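Local coordinates for multifunctional non-homologous end joining DNA repair protein LigD (Mycobacterium tuberculosis, PDB 2IRU) that probably repairs DNA double-strand breaks together with Ku by non-homologous end joining, its polymerase domain, the part modelled here, filling gaps before ligation, at residues E68-L73 and G89-P94; P172-S177 and V254-T259. All coordinates share one frame; numbering follows the deposited sequence.

Both contacts lie within the primase-polymerase domain of LigD and follow one another along the chain, neither nesting nor crossing. From the N terminus, the chain leaves strand 66-68, and interaction 1 closes when it returns along strand 91-95, after a hairpin partner at 80-84. The loop after 66-68, at the end of the four-stranded antiparallel sheet, is thereby tied to the two-stranded sheet. Interaction 2 opens later, on strand 171-174, and closes only after 76 intervening residues, when strand 253-257 pairs with it inside the large mixed sheet. The two contacts thus involve different sheets, with nearest atoms about 16 Å apart.

Interaction 1: residues E68-L73 and G89-P94; sequences EKQLAL and GTTTYP
Gln70 reaches from the loop after strand 66-68 to the edge of strand 91-95, the partner of strand 80-84 in a two-stranded antiparallel sheet. Its CG stands anti to the backbone N (chi1 -178°), and a bend at chi2 (79°) turns CD toward Thr92. From CB outward, CG passes 4.1 Å from Thr92 O; CD lies 3.6 Å from Thr92 N, and there the amide divides. OE1 accepts from Thr92 N at 2.8 Å in a nearly straight bond, the donor standing above the carbonyl plane. NE2 faces Thr92 CB and donates to a water that also bonds Thr92 OG1, itself held by Thr83 OG1. Both ends of the amide are thus engaged, which probably fixes its rotation.

The next residue answers through its backbone: Leu71 N donates to Thr92 O at 2.8 Å, nearly along the C=O axis. Leu71 also lays CD1 and CD2 against Pro94 CB. Lys69 runs beside Tyr93 in the same direction, CB 3.6 Å from ring atom CE1, and its NZ goes on to Thr53 OG1. By similarity residues 66-70 and 86-91 interact with target DNA, so the contact joins two parts of that surface. Arg54 holds the loop through hydrogen bonds to Lys69 O and Gln70 O, while Thr91 CG2 sits 3.5 Å above one face of the Tyr93 ring, offset toward its rim.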
ATOM      1  N   GLU A  68     -12.962  -0.814  -6.894  1.00  5.30           N
ATOM      2  CA  GLU A  68     -13.730   0.360  -7.280  1.00  6.41           C
ATOM      3  C   GLU A  68     -12.742   1.517  -7.359  1.00  7.41           C
ATOM      4  O   GLU A  68     -11.898   1.654  -6.466  1.00  6.73           O
ATOM      5  CB  GLU A  68     -14.844   0.646  -6.255  1.00  7.50           C
ATOM      6  CG  GLU A  68     -15.897   1.597  -6.810  1.00  8.50           C
ATOM      7  CD  GLU A  68     -17.089   1.801  -5.886  1.00  7.29           C
ATOM      8  OE1 GLU A  68     -17.070   1.249  -4.741  1.00  9.01           O
ATOM      9  OE2 GLU A  68     -18.037   2.542  -6.325  1.00  4.80           O
ATOM     10  N   LYS A  69     -12.814   2.278  -8.447  1.00  7.64           N
ATOM     11  CA  LYS A  69     -11.878   3.381  -8.661  1.00  7.75           C
ATOM     12  C   LYS A  69     -12.647   4.697  -8.686  1.00  6.96           C
ATOM     13  O   LYS A  69     -12.510   5.526  -7.775  1.00  6.96           O
ATOM     14  CB  LYS A  69     -11.078   3.176  -9.951  1.00  9.08           C
ATOM     15  CG  LYS A  69     -10.136   2.008  -9.816  1.00  9.94           C
ATOM     16  CD  LYS A  69      -9.410   1.707 -11.138  1.00 12.35           C
ATOM     17  CE  LYS A  69      -8.366   0.595 -10.914  1.00 16.68           C
ATOM     18  NZ  LYS A  69      -7.245   1.060 -10.014  1.00 19.88           N
ATOM     19  N   GLN A  70     -13.481   4.879  -9.705  1.00  6.74           N
ATOM     20  CA  GLN A  70     -14.329   6.082  -9.726  1.00  7.04           C
ATOM     21  C   GLN A  70     -15.075   6.255  -8.369  1.00  6.90           C
ATOM     22  O   GLN A  70     -15.499   5.276  -7.730  1.00  7.36           O
ATOM     23  CB  GLN A  70     -15.356   5.983 -10.870  1.00  6.65           C
ATOM     24  CG  GLN A  70     -16.278   7.192 -11.048  1.00  7.62           C
ATOM     25  CD  GLN A  70     -15.633   8.365 -11.764  1.00  9.58           C
ATOM     26  OE1 GLN A  70     -14.615   8.215 -12.416  1.00 10.04           O
ATOM     27  NE2 GLN A  70     -16.276   9.544 -11.688  1.00 14.49           N
ATOM     28  N   LEU A  71     -15.213   7.510  -7.944  1.00  6.93           N
ATOM     29  CA  LEU A  71     -15.970   7.860  -6.750  1.00  6.87           C
ATOM     30  C   LEU A  71     -17.442   8.057  -7.127  1.00  5.29           C
ATOM     31  O   LEU A  71     -17.781   9.045  -7.772  1.00  6.15           O
ATOM     32  CB  LEU A  71     -15.415   9.147  -6.099  1.00  6.37           C
ATOM     33  CG  LEU A  71     -16.034   9.429  -4.701  1.00  5.72           C
ATOM     34  CD1 LEU A  71     -15.921   8.259  -3.697  1.00  9.25           C
ATOM     35  CD2 LEU A  71     -15.424  10.701  -4.091  1.00  7.95           C
ATOM     36  N   ALA A  72     -18.283   7.141  -6.663  1.00  5.68           N
ATOM     37  CA  ALA A  72     -19.725   7.168  -6.979  1.00  6.36           C
ATOM     38  C   ALA A  72     -20.399   8.433  -6.427  1.00  6.54           C
ATOM     39  O   ALA A  72     -20.001   8.913  -5.320  1.00  6.03           O
ATOM     40  CB  ALA A  72     -20.413   5.938  -6.415  1.00  5.64           C
ATOM     41  N   LEU A  73     -21.410   8.958  -7.144  1.00  6.31           N
ATOM     42  CA  LEU A  73     -22.149  10.125  -6.625  1.00  6.90           C
ATOM     43  C   LEU A  73     -22.793   9.871  -5.246  1.00  7.56           C
ATOM     44  O   LEU A  73     -23.033  10.807  -4.455  1.00  9.05           O
ATOM     45  CB  LEU A  73     -23.214  10.612  -7.626  1.00  7.16           C
ATOM     46  CG  LEU A  73     -23.847  11.988  -7.405  1.00 11.11           C
ATOM     47  CD1 LEU A  73     -22.790  13.079  -7.588  1.00 14.66           C
ATOM     48  CD2 LEU A  73     -24.948  12.209  -8.430  1.00  8.97           C
ATOM     49  N   GLY A  89     -10.397   6.982 -21.303  1.00 28.33           N
ATOM     50  CA  GLY A  89     -11.320   7.926 -20.670  1.00 26.02           C
ATOM     51  C   GLY A  89     -10.701   8.748 -19.555  1.00 23.91           C
ATOM     52  O   GLY A  89      -9.602   9.305 -19.708  1.00 24.40           O
ATOM     53  N   THR A  90     -11.412   8.819 -18.429  1.00 21.31           N
ATOM     54  CA  THR A  90     -11.063   9.709 -17.329  1.00 18.04           C
ATOM     55  C   THR A  90     -11.697   9.147 -16.043  1.00 15.97           C
ATOM     56  O   THR A  90     -12.810   8.608 -16.078  1.00 16.84           O
ATOM     57  CB  THR A  90     -11.547  11.155 -17.611  1.00 18.61           C
ATOM     58  OG1 THR A  90     -10.676  11.793 -18.568  1.00 17.87           O
ATOM     59  CG2 THR A  90     -11.569  11.970 -16.369  1.00 17.28           C
ATOM     60  N   THR A  91     -10.986   9.220 -14.923  1.00 12.42           N
ATOM     61  CA  THR A  91     -11.515   8.619 -13.672  1.00 10.23           C
ATOM     62  C   THR A  91     -11.344   9.602 -12.545  1.00  9.10           C
ATOM     63  O   THR A  91     -10.268  10.160 -12.380  1.00  8.91           O
ATOM     64  CB  THR A  91     -10.749   7.341 -13.304  1.00 10.46           C
ATOM     65  OG1 THR A  91     -10.885   6.383 -14.367  1.00 13.17           O
ATOM     66  CG2 THR A  91     -11.290   6.731 -11.989  1.00 10.44           C
ATOM     67  N   THR A  92     -12.404   9.841 -11.786  1.00  6.95           N
ATOM     68  CA  THR A  92     -12.306  10.740 -10.653  1.00  6.24           C
ATOM     69  C   THR A  92     -12.276   9.891  -9.380  1.00  6.27           C
ATOM     70  O   THR A  92     -13.197   9.142  -9.119  1.00  5.92           O
ATOM     71  CB  THR A  92     -13.512  11.715 -10.612  1.00  7.11           C
ATOM     72  OG1 THR A  92     -13.507  12.526 -11.801  1.00  6.56           O
ATOM     73  CG2 THR A  92     -13.417  12.580  -9.366  1.00  7.67           C
ATOM     74  N   TYR A  93     -11.184   9.958  -8.633  1.00  4.75           N
ATOM     75  CA  TYR A  93     -10.991   9.143  -7.431  1.00  6.36           C
ATOM     76  C   TYR A  93     -11.208   9.921  -6.144  1.00  5.04           C
ATOM     77  O   TYR A  93     -10.966  11.122  -6.144  1.00  6.45           O
ATOM     78  CB  TYR A  93      -9.535   8.692  -7.357  1.00  5.83           C
ATOM     79  CG  TYR A  93      -9.065   7.692  -8.371  1.00  5.60           C
ATOM     80  CD1 TYR A  93      -8.956   6.342  -8.009  1.00  7.29           C
ATOM     81  CD2 TYR A  93      -8.651   8.107  -9.651  1.00  7.56           C
ATOM     82  CE1 TYR A  93      -8.446   5.407  -8.914  1.00  7.52           C
ATOM     83  CE2 TYR A  93      -8.160   7.172 -10.565  1.00  8.89           C
ATOM     84  CZ  TYR A  93      -8.070   5.835 -10.176  1.00  8.93           C
ATOM     85  OH  TYR A  93      -7.559   4.913 -11.075  1.00 10.84           O
ATOM     86  N   PRO A  94     -11.549   9.220  -5.019  1.00  5.59           N
ATOM     87  CA  PRO A  94     -11.528   9.900  -3.718  1.00  5.96           C
ATOM     88  C   PRO A  94     -10.061  10.038  -3.311  1.00  6.33           C
ATOM     89  O   PRO A  94      -9.228   9.257  -3.752  1.00  7.15           O
ATOM     90  CB  PRO A  94     -12.210   8.904  -2.766  1.00  4.41           C
ATOM     91  CG  PRO A  94     -12.017   7.528  -3.426  1.00  4.22           C
ATOM     92  CD  PRO A  94     -11.827   7.772  -4.917  1.00  5.40           C
TER
HETATM   93  O   HOH W   1     -14.624  11.355 -13.880  1.00 34.41           O

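Interaction 2: residues P172-S177 and V254-T259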
ATOM      1  N   PRO A 172      10.843  -1.249   5.113  1.00 10.46           N
ATOM      2  CA  PRO A 172      10.084  -2.443   4.755  1.00  9.77           C
ATOM      3  C   PRO A 172       8.670  -2.489   5.302  1.00  9.89           C
ATOM      4  O   PRO A 172       8.397  -1.993   6.385  1.00  8.72           O
ATOM      5  CB  PRO A 172      10.904  -3.588   5.377  1.00 10.30           C
ATOM      6  CG  PRO A 172      11.659  -2.954   6.539  1.00  9.24           C
ATOM      7  CD  PRO A 172      11.625  -1.435   6.358  1.00 11.17           C
ATOM      8  N   VAL A 173       7.797  -3.106   4.526  1.00  9.29           N
ATOM      9  CA  VAL A 173       6.396  -3.243   4.905  1.00  9.86           C
ATOM     10  C   VAL A 173       5.943  -4.629   4.468  1.00  8.64           C
ATOM     11  O   VAL A 173       5.886  -4.918   3.253  1.00  9.43           O
ATOM     12  CB  VAL A 173       5.492  -2.178   4.213  1.00  9.65           C
ATOM     13  CG1 VAL A 173       4.053  -2.396   4.643  1.00 10.33           C
ATOM     14  CG2 VAL A 173       5.936  -0.759   4.565  1.00 11.35           C
ATOM     15  N   THR A 174       5.658  -5.510   5.426  1.00  8.05           N
ATOM     16  CA  THR A 174       5.171  -6.848   5.048  1.00  8.45           C
ATOM     17  C   THR A 174       3.760  -6.616   4.491  1.00  8.67           C
ATOM     18  O   THR A 174       2.990  -5.873   5.085  1.00  9.51           O
ATOM     19  CB  THR A 174       5.231  -7.877   6.186  1.00  9.01           C
ATOM     20  OG1 THR A 174       4.717  -7.340   7.416  1.00  7.27           O
ATOM     21  CG2 THR A 174       6.713  -8.329   6.393  1.00  6.01           C
ATOM     22  N   SER A 175       3.465  -7.212   3.356  1.00  8.23           N
ATOM     23  CA  SER A 175       2.243  -6.867   2.596  1.00  9.09           C
ATOM     24  C   SER A 175       0.941  -7.340   3.217  1.00  8.94           C
ATOM     25  O   SER A 175      -0.119  -6.866   2.788  1.00  8.86           O
ATOM     26  CB  SER A 175       2.306  -7.461   1.174  1.00  9.02           C
ATOM     27  OG  SER A 175       2.133  -8.852   1.215  1.00  9.90           O
ATOM     28  N   GLY A 176       0.981  -8.274   4.182  1.00  9.08           N
ATOM     29  CA  GLY A 176      -0.230  -8.905   4.729  1.00 10.25           C
ATOM     30  C   GLY A 176      -0.654 -10.142   3.959  1.00 11.54           C
ATOM     31  O   GLY A 176      -1.479 -10.913   4.421  1.00 10.34           O
ATOM     32  N   SER A 177      -0.078 -10.313   2.770  1.00 13.38           N
ATOM     33  CA  SER A 177      -0.339 -11.473   1.927  1.00 17.17           C
ATOM     34  C   SER A 177       0.869 -12.393   1.934  1.00 18.38           C
ATOM     35  O   SER A 177       1.012 -13.212   2.833  1.00 19.29           O
ATOM     36  CB  SER A 177      -0.687 -11.014   0.503  1.00 17.93           C
ATOM     37  OG  SER A 177      -1.938 -10.370   0.506  1.00 23.39           O
ATOM     38  N   VAL A 254      -2.442  -7.180   7.819  1.00  9.96           N
ATOM     39  CA  VAL A 254      -2.251  -5.772   7.440  1.00  9.95           C
ATOM     40  C   VAL A 254      -0.946  -5.572   6.654  1.00 10.41           C
ATOM     41  O   VAL A 254       0.046  -6.308   6.894  1.00  9.14           O
ATOM     42  CB  VAL A 254      -2.174  -4.893   8.762  1.00 10.51           C
ATOM     43  CG1 VAL A 254      -1.766  -3.443   8.486  1.00 10.35           C
ATOM     44  CG2 VAL A 254      -3.534  -4.911   9.506  1.00 10.71           C
ATOM     45  N   ALA A 255      -0.954  -4.558   5.774  1.00  9.01           N
ATOM     46  CA  ALA A 255       0.287  -4.106   5.153  1.00 10.33           C
ATOM     47  C   ALA A 255       1.090  -3.362   6.252  1.00 10.69           C
ATOM     48  O   ALA A 255       0.922  -2.128   6.457  1.00 10.99           O
ATOM     49  CB  ALA A 255      -0.065  -3.224   3.950  1.00 10.03           C
ATOM     50  N   ALA A 256       1.920  -4.104   6.992  1.00  9.47           N
ATOM     51  CA  ALA A 256       2.448  -3.616   8.286  1.00  9.00           C
ATOM     52  C   ALA A 256       3.909  -3.141   8.170  1.00 10.36           C
ATOM     53  O   ALA A 256       4.772  -3.959   7.796  1.00 10.39           O
ATOM     54  CB  ALA A 256       2.359  -4.693   9.382  1.00  9.34           C
ATOM     55  N   PRO A 257       4.193  -1.860   8.522  1.00 11.84           N
ATOM     56  CA  PRO A 257       5.612  -1.463   8.583  1.00 11.50           C
ATOM     57  C   PRO A 257       6.386  -2.279   9.605  1.00 11.81           C
ATOM     58  O   PRO A 257       5.864  -2.603  10.712  1.00 12.32           O
ATOM     59  CB  PRO A 257       5.571   0.016   9.025  1.00 11.93           C
ATOM     60  CG  PRO A 257       4.239   0.511   8.584  1.00 12.22           C
ATOM     61  CD  PRO A 257       3.303  -0.718   8.794  1.00 11.64           C
ATOM     62  N   ARG A 258       7.633  -2.594   9.235  1.00 11.41           N
ATOM     63  CA  ARG A 258       8.527  -3.383  10.087  1.00 12.68           C
ATOM     64  C   ARG A 258       9.865  -2.663  10.228  1.00 13.69           C
ATOM     65  O   ARG A 258      10.186  -1.746   9.448  1.00 13.76           O
ATOM     66  CB  ARG A 258       8.781  -4.784   9.489  1.00 12.60           C
ATOM     67  CG  ARG A 258       7.508  -5.536   9.043  1.00 14.39           C
ATOM     68  CD  ARG A 258       6.488  -5.738  10.174  1.00 14.82           C
ATOM     69  NE  ARG A 258       6.837  -6.838  11.084  1.00 15.42           N
ATOM     70  CZ  ARG A 258       6.497  -8.117  10.895  1.00 16.22           C
ATOM     71  NH1 ARG A 258       5.823  -8.499   9.808  1.00 13.61           N
ATOM     72  NH2 ARG A 258       6.831  -9.029  11.801  1.00 19.49           N
ATOM     73  N   THR A 259      10.614  -3.068  11.251  1.00 13.42           N
ATOM     74  CA  THR A 259      12.044  -2.713  11.334  1.00 14.67           C
ATOM     75  C   THR A 259      12.902  -3.712  10.535  1.00 14.43           C
ATOM     76  O   THR A 259      12.511  -4.877  10.302  1.00 14.26           O
ATOM     77  CB  THR A 259      12.544  -2.695  12.788  1.00 15.06           C
ATOM     78  OG1 THR A 259      12.574  -4.032  13.285  1.00 16.95           O
ATOM     79  CG2 THR A 259      11.630  -1.848  13.690  1.00 15.70           C
TER
HETATM   80  O   HOH W   2       9.297   0.299   8.041  1.00 24.44           O
HETATM   81  O   HOH W   3       2.118  -7.969   7.680  1.00 11.87           O
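An antiparallel strand pair in the mixed sheet carries this buried contact, and it leads into residues 175-181, which by similarity bind the substrate for polymerisation. Thr174 and Ala256 form the hydrogen-bonded pair: Thr174 N donates to Ala256 O, and Ala256 N to Thr174 O at 2.8 Å. Val173 and Pro257 make the neighbouring non-hydrogen-bonded pair, where Val173 CG1 packs 3.5 Å from Ala255 C. Beyond them Arg258 N reaches Pro172 O at 3.0 Å, and one water donates to both Pro172 O and Arg258 O.

The side-chain link is Arg258 to Thr174. Bends at chi2 (-58°), which sets CD, and chi3 (-78°), which sets NE, turn the arginine back across the threonine; CG and CD lie beside OG1, and NH1 donates to it at 2.9 Å. The hydroxyl lies in the guanidinium plane, at its edge. NH1 also donates to Arg269 O, outside the pair. Thr174 OG1 meets a second water, which donates to Val254 O.

Past the strand, Gly176 passes close to Val254, its CA 3.4 Å from Val254 O. Its positive phi (89°) suits a residue without CB, and a CB would crowd that carbonyl. Ser175 O is held by Arg247, another probable substrate-binding residue. Ser175 OG, bonded to Gly179 O, closes an ST turn by accepting from Ser177 N at 3.1 Å.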